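Local coordinates for octenoyl-coa reductase/carboxylase (PDB 4A0S) that catalyses the NADPH-dependent reductive carboxylation of 2-octenoyl-CoA, supplying an unusual extender unit for cinnabaramide polyketide biosynthesis, at the interface of chains A and B and the interface of chains A and C. Numbering follows the deposited sequence. Chains: chain A/B/C, Octenoyl-coa reductase/carboxylase.

Contact 1 and contact 2 lie on separate faces of chain A, about 32 Å apart between the centres of their C-alpha atoms, and share no residue. Contact 1 joins chain A to chain B through strand 342-346, backed by helix 316-325. Contact 2 joins chain A to chain C through the end of helix 232-243 and the loop segments 218-220 and 244-245. Both are two-fold symmetric, one built on paired backbones with aromatic packing, the other on carboxamide side chains and bridging waters. Since the protein is a homotetramer, two distinct two-fold interfaces on one subunit are consistent with a tetramer of dihedral symmetry.

Contact 1: the interface of chains A and B. Residues chain A 319, 341-345; chain B 319, 341-345.
Strands 342-346 of the two chains pair antiparallel about Thr344, with A:His343 N giving a hydrogen bond to B:Phe345 O (2.8 Å) nearly along the C=O axis and A:Phe345 N one to B:His343 O (2.9 Å); the twin bonds repeat with the chains exchanged. On one side of this ribbon the two threonines cross obliquely, bringing A:Thr344 OG1 to B:Thr344 OG1 at 3.0 Å, a hydroxyl hydrogen bond of undecided direction. Each OG1 is anti to its own carbonyl carbon (chi1 -59° in A), leaving the CG2 methyl against the partner's His343 carbonyl. The opposite side is aromatic. A:Phe345 holds its ring in the crowded position between backbone N and carbonyl carbon (chi1 72°). B:His343 CB sits over one face of this ring toward the rim, 3.9 Å from its centroid, and the imidazole stands edge-to-face with ND1 near A:Phe345 CZ. B:Phe319 is also edge-to-face, the planes 74° apart, its CE2 3.6 Å from A:Phe345 CE1. The two Phe345 side chains cross at about a right angle, CE1 to CE1 at 3.4 Å. Within each chain His343 ND1 lies above the rim of the Phe319 ring, so helix 316-325 backs the cluster. An alanine at A:Phe345 removes the ring that B:His343 CB, B:Phe319 and B:Phe345 pack on, and would probably loosen this aromatic side while the backbone pairing could remain. The site joins the subunits' sheets across the A-B interface of the homotetramer.

Contact 2: the interface of chains A and C. Residues chain A 218-220, 240, 243-245; chain C 211, 218, 220, 240, 243-245, 374.
At the edge of the C:Phe240 ring, in its plane, lies the carboxamide oxygen A:Gln220 OE1, 3.6 Å from CD1. The carboxamide of A:Gln220 is turned 68° from that of C:Asn243, and the two side chains cross obliquely. C:Asn243 ND2 donates to A:Gln220 OE1 at 2.8 Å, in its own amide plane but from above the plane of the acceptor carbonyl. The other end, A:Gln220 NE2, donates to C:Phe240 O at 2.7 Å, in the carbonyl plane and on a lone pair. Bonds at both ends should fix the rotation of the amide. A:Gln220 gets there with CG in the crowded position between backbone N and carbonyl carbon (chi1 64°) and an extended chain beyond it. Its stem packs against C:Val211, CG to CG1 at 3.8 Å, and C:Leu374 CD1 lies 3.7 Å from OE1. C:Gln220 makes the twin bonds to A:Asn243 and A:Phe240, though its NE2 meets the Phe240 carbonyl from above its plane. Water 2 bridges A:Gly244 O and C:Gly244 O near the two-fold axis. Water 3 bridges C:Asn243 ND2 and A:Gly245 O, and water 1 bridges A:Asn243 ND2 and C:Gly245 O, so a glutamine oxygen and a water hold each ND2. In each subunit the accepting carbonyl of Phe240 belongs to the last turn of helix 232-243, Asn243 ends that helix, and the glycine pair leads into strand 247-252 of the nucleotide-binding domain. Gln220 comes from the loop preceding strand 223-226.

Contact 1: the interface of chains A and B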
loop_
_atom_site.group_PDB
_atom_site.type_symbol
_atom_site.label_atom_id
_atom_site.label_comp_id
_atom_site.label_asym_id
_atom_site.label_seq_id
_atom_site.Cartn_x
_atom_site.Cartn_y
_atom_site.Cartn_z
ATOM N N PHE A 319 -17.255 19.408 -4.746
ATOM C CA PHE A 319 -16.218 18.795 -3.930
ATOM C C PHE A 319 -16.618 18.627 -2.475
ATOM O O PHE A 319 -16.312 17.611 -1.877
ATOM C CB PHE A 319 -14.904 19.543 -4.029
ATOM C CG PHE A 319 -13.777 18.831 -3.359
ATOM C CD1 PHE A 319 -13.076 17.850 -4.030
ATOM C CD2 PHE A 319 -13.441 19.117 -2.045
ATOM C CE1 PHE A 319 -12.036 17.173 -3.419
ATOM C CE2 PHE A 319 -12.398 18.427 -1.421
ATOM C CZ PHE A 319 -11.712 17.455 -2.110
ATOM N N TYR A 341 -11.329 25.815 -8.928
ATOM C CA TYR A 341 -10.355 25.057 -8.136
ATOM C C TYR A 341 -10.261 25.433 -6.661
ATOM O O TYR A 341 -9.529 24.797 -5.912
ATOM C CB TYR A 341 -8.980 25.170 -8.771
ATOM C CG TYR A 341 -8.514 26.588 -9.020
ATOM C CD1 TYR A 341 -8.076 27.403 -7.975
ATOM C CD2 TYR A 341 -8.485 27.101 -10.311
ATOM C CE1 TYR A 341 -7.646 28.700 -8.216
ATOM C CE2 TYR A 341 -8.047 28.378 -10.564
ATOM C CZ TYR A 341 -7.633 29.172 -9.526
ATOM O OH TYR A 341 -7.211 30.440 -9.805
ATOM N N LEU A 342 -10.947 26.493 -6.252
ATOM C CA LEU A 342 -10.960 26.872 -4.847
ATOM C C LEU A 342 -11.973 26.007 -4.148
ATOM O O LEU A 342 -13.147 26.353 -4.035
ATOM C CB LEU A 342 -11.286 28.358 -4.673
ATOM C CG LEU A 342 -10.205 29.305 -5.183
ATOM C CD1 LEU A 342 -10.559 30.757 -4.922
ATOM C CD2 LEU A 342 -8.892 28.927 -4.519
ATOM N N HIS A 343 -11.519 24.843 -3.718
ATOM C CA HIS A 343 -12.409 23.893 -3.080
ATOM C C HIS A 343 -12.609 24.280 -1.648
ATOM O O HIS A 343 -11.669 24.690 -0.988
ATOM C CB HIS A 343 -11.803 22.509 -3.129
ATOM C CG HIS A 343 -11.809 21.900 -4.495
ATOM N ND1 HIS A 343 -11.579 20.557 -4.701
ATOM C CD2 HIS A 343 -12.042 22.440 -5.717
ATOM C CE1 HIS A 343 -11.665 20.300 -5.997
ATOM N NE2 HIS A 343 -11.947 21.424 -6.632
ATOM N N THR A 344 -13.850 24.171 -1.197
ATOM C CA THR A 344 -14.180 24.239 0.209
ATOM C C THR A 344 -14.890 22.967 0.600
ATOM O O THR A 344 -15.725 22.447 -0.141
ATOM C CB THR A 344 -15.053 25.455 0.536
ATOM O OG1 THR A 344 -14.341 26.637 0.159
ATOM C CG2 THR A 344 -15.389 25.511 2.041
ATOM N N PHE A 345 -14.517 22.451 1.760
ATOM C CA PHE A 345 -15.106 21.255 2.280
ATOM C C PHE A 345 -15.051 21.321 3.791
ATOM O O PHE A 345 -14.255 22.066 4.376
ATOM C CB PHE A 345 -14.390 20.002 1.746
ATOM C CG PHE A 345 -13.017 19.794 2.316
ATOM C CD1 PHE A 345 -11.916 20.436 1.759
ATOM C CD2 PHE A 345 -12.827 18.976 3.424
ATOM C CE1 PHE A 345 -10.628 20.256 2.294
ATOM C CE2 PHE A 345 -11.549 18.786 3.963
ATOM C CZ PHE A 345 -10.451 19.429 3.400
ATOM N N PHE B 319 -4.742 25.156 6.269
ATOM C CA PHE B 319 -4.942 24.035 5.358
ATOM C C PHE B 319 -4.615 24.328 3.894
ATOM O O PHE B 319 -4.039 23.492 3.205
ATOM C CB PHE B 319 -6.333 23.437 5.492
ATOM C CG PHE B 319 -6.482 22.136 4.773
ATOM C CD1 PHE B 319 -6.073 20.953 5.371
ATOM C CD2 PHE B 319 -6.995 22.091 3.481
ATOM C CE1 PHE B 319 -6.213 19.738 4.716
ATOM C CE2 PHE B 319 -7.117 20.872 2.823
ATOM C CZ PHE B 319 -6.720 19.701 3.447
ATOM N N TYR B 341 -13.374 24.103 10.625
ATOM C CA TYR B 341 -13.460 22.935 9.740
ATOM C C TYR B 341 -13.794 23.238 8.286
ATOM O O TYR B 341 -13.670 22.364 7.425
ATOM C CB TYR B 341 -14.431 21.898 10.299
ATOM C CG TYR B 341 -15.771 22.454 10.716
ATOM C CD1 TYR B 341 -16.722 22.837 9.768
ATOM C CD2 TYR B 341 -16.089 22.588 12.066
ATOM C CE1 TYR B 341 -17.960 23.345 10.165
ATOM C CE2 TYR B 341 -17.314 23.086 12.470
ATOM C CZ TYR B 341 -18.245 23.468 11.519
ATOM O OH TYR B 341 -19.458 23.971 11.937
ATOM N N LEU B 342 -14.229 24.463 8.007
ATOM C CA LEU B 342 -14.460 24.856 6.631
ATOM C C LEU B 342 -13.117 25.093 6.002
ATOM O O LEU B 342 -12.562 26.178 6.104
ATOM C CB LEU B 342 -15.318 26.113 6.535
ATOM C CG LEU B 342 -16.836 25.962 6.555
ATOM C CD1 LEU B 342 -17.450 27.283 6.109
ATOM C CD2 LEU B 342 -17.277 24.817 5.643
ATOM N N HIS B 343 -12.584 24.062 5.359
ATOM C CA HIS B 343 -11.288 24.181 4.734
ATOM C C HIS B 343 -11.437 24.665 3.316
ATOM O O HIS B 343 -12.344 24.241 2.594
ATOM C CB HIS B 343 -10.616 22.836 4.696
ATOM C CG HIS B 343 -10.032 22.413 5.998
ATOM N ND1 HIS B 343 -9.076 21.432 6.079
ATOM C CD2 HIS B 343 -10.254 22.830 7.269
ATOM C CE1 HIS B 343 -8.724 21.262 7.340
ATOM N NE2 HIS B 343 -9.439 22.082 8.084
ATOM N N THR B 344 -10.518 25.526 2.912
ATOM C CA THR B 344 -10.475 25.989 1.544
ATOM C C THR B 344 -9.081 25.777 1.009
ATOM O O THR B 344 -8.105 26.117 1.654
ATOM C CB THR B 344 -10.888 27.464 1.416
ATOM O OG1 THR B 344 -12.168 27.646 2.037
ATOM C CG2 THR B 344 -10.971 27.880 -0.061
ATOM N N PHE B 345 -8.993 25.176 -0.168
ATOM C CA PHE B 345 -7.702 25.000 -0.787
ATOM C C PHE B 345 -7.828 25.086 -2.287
ATOM O O PHE B 345 -8.910 24.919 -2.841
ATOM C CB PHE B 345 -7.083 23.664 -0.361
ATOM C CG PHE B 345 -7.773 22.478 -0.939
ATOM C CD1 PHE B 345 -8.891 21.936 -0.320
ATOM C CD2 PHE B 345 -7.318 21.909 -2.103
ATOM C CE1 PHE B 345 -9.534 20.838 -0.857
ATOM C CE2 PHE B 345 -7.963 20.802 -2.651
ATOM C CZ PHE B 345 -9.072 20.278 -2.039
#

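Contact 2: the interface of chains A and C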
loop_
_atom_site.group_PDB
_atom_site.type_symbol
_atom_site.label_atom_id
_atom_site.label_comp_id
_atom_site.label_asym_id
_atom_site.label_seq_id
_atom_site.Cartn_x
_atom_site.Cartn_y
_atom_site.Cartn_z
ATOM N N MET A 218 -9.678 1.045 -6.910
ATOM C CA MET A 218 -10.929 0.361 -6.688
ATOM C C MET A 218 -10.737 -1.143 -6.610
ATOM O O MET A 218 -9.788 -1.690 -7.167
ATOM C CB MET A 218 -11.862 0.648 -7.847
ATOM C CG MET A 218 -11.443 -0.064 -9.093
ATOM S SD MET A 218 -12.772 -0.018 -10.272
ATOM C CE MET A 218 -14.171 -0.118 -9.196
ATOM N N LYS A 219 -11.654 -1.809 -5.924
ATOM C CA LYS A 219 -11.717 -3.253 -5.973
ATOM C C LYS A 219 -13.126 -3.628 -6.393
ATOM O O LYS A 219 -14.050 -2.829 -6.277
ATOM C CB LYS A 219 -11.383 -3.842 -4.610
ATOM C CG LYS A 219 -12.396 -3.504 -3.541
ATOM C CD LYS A 219 -12.041 -4.186 -2.207
ATOM C CE LYS A 219 -13.019 -3.730 -1.115
ATOM N NZ LYS A 219 -13.020 -2.233 -0.948
ATOM N N GLN A 220 -13.312 -4.843 -6.869
ATOM C CA GLN A 220 -14.660 -5.262 -7.210
ATOM C C GLN A 220 -15.548 -5.067 -5.980
ATOM O O GLN A 220 -15.099 -5.238 -4.840
ATOM C CB GLN A 220 -14.656 -6.708 -7.657
ATOM C CG GLN A 220 -14.242 -7.695 -6.561
ATOM C CD GLN A 220 -13.933 -9.041 -7.148
ATOM O OE1 GLN A 220 -14.779 -9.934 -7.153
ATOM N NE2 GLN A 220 -12.733 -9.180 -7.691
ATOM N N PHE A 240 -14.092 1.539 -16.263
ATOM C CA PHE A 240 -13.151 0.950 -15.325
ATOM C C PHE A 240 -13.877 0.449 -14.080
ATOM O O PHE A 240 -13.549 -0.618 -13.565
ATOM C CB PHE A 240 -12.076 1.940 -14.938
ATOM C CG PHE A 240 -11.182 2.302 -16.067
ATOM C CD1 PHE A 240 -10.674 1.318 -16.914
ATOM C CD2 PHE A 240 -10.856 3.625 -16.305
ATOM C CE1 PHE A 240 -9.835 1.667 -17.989
ATOM C CE2 PHE A 240 -10.033 3.969 -17.368
ATOM C CZ PHE A 240 -9.517 2.988 -18.196
ATOM N N ASN A 243 -15.862 -2.625 -15.335
ATOM C CA ASN A 243 -14.932 -3.690 -15.671
ATOM C C ASN A 243 -14.224 -4.235 -14.445
ATOM O O ASN A 243 -13.847 -5.413 -14.412
ATOM C CB ASN A 243 -13.913 -3.252 -16.718
ATOM C CG ASN A 243 -13.098 -4.418 -17.258
ATOM O OD1 ASN A 243 -13.651 -5.374 -17.815
ATOM N ND2 ASN A 243 -11.776 -4.343 -17.106
ATOM N N GLY A 244 -14.055 -3.373 -13.444
ATOM C CA GLY A 244 -13.421 -3.756 -12.185
ATOM C C GLY A 244 -14.345 -4.511 -11.247
ATOM O O GLY A 244 -13.908 -4.942 -10.189
ATOM N N GLY A 245 -15.614 -4.686 -11.638
ATOM C CA GLY A 245 -16.588 -5.349 -10.782
ATOM C C GLY A 245 -17.121 -4.391 -9.740
ATOM O O GLY A 245 -17.704 -4.796 -8.739
ATOM N N VAL C 211 -8.548 -10.434 -3.806
ATOM C CA VAL C 211 -9.282 -9.191 -3.970
ATOM C C VAL C 211 -8.804 -8.188 -2.937
ATOM O O VAL C 211 -8.605 -7.018 -3.233
ATOM C CB VAL C 211 -10.807 -9.368 -3.799
ATOM C CG1 VAL C 211 -11.480 -8.066 -4.049
ATOM C CG2 VAL C 211 -11.359 -10.424 -4.749
ATOM N N MET C 218 -5.593 -8.077 -6.687
ATOM C CA MET C 218 -5.719 -8.044 -8.106
ATOM C C MET C 218 -6.370 -6.737 -8.527
ATOM O O MET C 218 -7.104 -6.091 -7.759
ATOM C CB MET C 218 -6.608 -9.194 -8.564
ATOM C CG MET C 218 -8.059 -8.914 -8.257
ATOM S SD MET C 218 -9.120 -10.093 -9.078
ATOM C CE MET C 218 -8.674 -9.809 -10.783
ATOM N N GLN C 220 -8.335 -5.168 -12.288
ATOM C CA GLN C 220 -8.820 -5.564 -13.590
ATOM C C GLN C 220 -7.689 -5.626 -14.589
ATOM O O GLN C 220 -6.750 -4.814 -14.552
ATOM C CB GLN C 220 -9.888 -4.615 -14.081
ATOM C CG GLN C 220 -9.391 -3.212 -14.420
ATOM C CD GLN C 220 -10.573 -2.278 -14.535
ATOM O OE1 GLN C 220 -11.106 -2.098 -15.609
ATOM N NE2 GLN C 220 -11.027 -1.745 -13.412
ATOM N N PHE C 240 -13.741 -14.448 -8.359
ATOM C CA PHE C 240 -13.254 -13.127 -7.980
ATOM C C PHE C 240 -12.373 -12.562 -9.071
ATOM O O PHE C 240 -12.380 -11.347 -9.299
ATOM C CB PHE C 240 -12.442 -13.163 -6.693
ATOM C CG PHE C 240 -13.228 -13.563 -5.505
ATOM C CD1 PHE C 240 -14.393 -12.918 -5.178
ATOM C CD2 PHE C 240 -12.779 -14.591 -4.695
ATOM C CE1 PHE C 240 -15.110 -13.304 -4.059
ATOM C CE2 PHE C 240 -13.489 -14.964 -3.590
ATOM C CZ PHE C 240 -14.652 -14.310 -3.275
ATOM N N ASN C 243 -14.885 -11.613 -11.740
ATOM C CA ASN C 243 -15.671 -10.493 -11.273
ATOM C C ASN C 243 -14.900 -9.159 -11.197
ATOM O O ASN C 243 -15.473 -8.095 -11.413
ATOM C CB ASN C 243 -16.283 -10.779 -9.916
ATOM C CG ASN C 243 -17.318 -9.766 -9.557
ATOM O OD1 ASN C 243 -18.210 -9.485 -10.360
ATOM N ND2 ASN C 243 -17.202 -9.181 -8.365
ATOM N N GLY C 244 -13.619 -9.241 -10.873
ATOM C CA GLY C 244 -12.766 -8.077 -10.780
ATOM C C GLY C 244 -12.158 -7.619 -12.097
ATOM O O GLY C 244 -11.367 -6.688 -12.107
ATOM N N GLY C 245 -12.539 -8.257 -13.203
ATOM C CA GLY C 245 -12.050 -7.878 -14.520
ATOM C C GLY C 245 -10.685 -8.450 -14.823
ATOM O O GLY C 245 -9.996 -7.981 -15.721
ATOM N N LEU C 374 -20.346 -9.685 -2.097
ATOM C CA LEU C 374 -20.231 -10.210 -3.458
ATOM C C LEU C 374 -21.158 -11.388 -3.698
ATOM O O LEU C 374 -21.592 -11.617 -4.814
ATOM C CB LEU C 374 -18.778 -10.588 -3.767
ATOM C CG LEU C 374 -17.848 -9.364 -3.852
ATOM C CD1 LEU C 374 -16.425 -9.812 -3.854
ATOM C CD2 LEU C 374 -18.158 -8.537 -5.083
HETATM O O HOH W 1 -10.462 -6.763 -18.022
HETATM O O HOH W 2 -11.244 -5.191 -9.958
HETATM O O HOH W 3 -19.037 -7.039 -8.036
#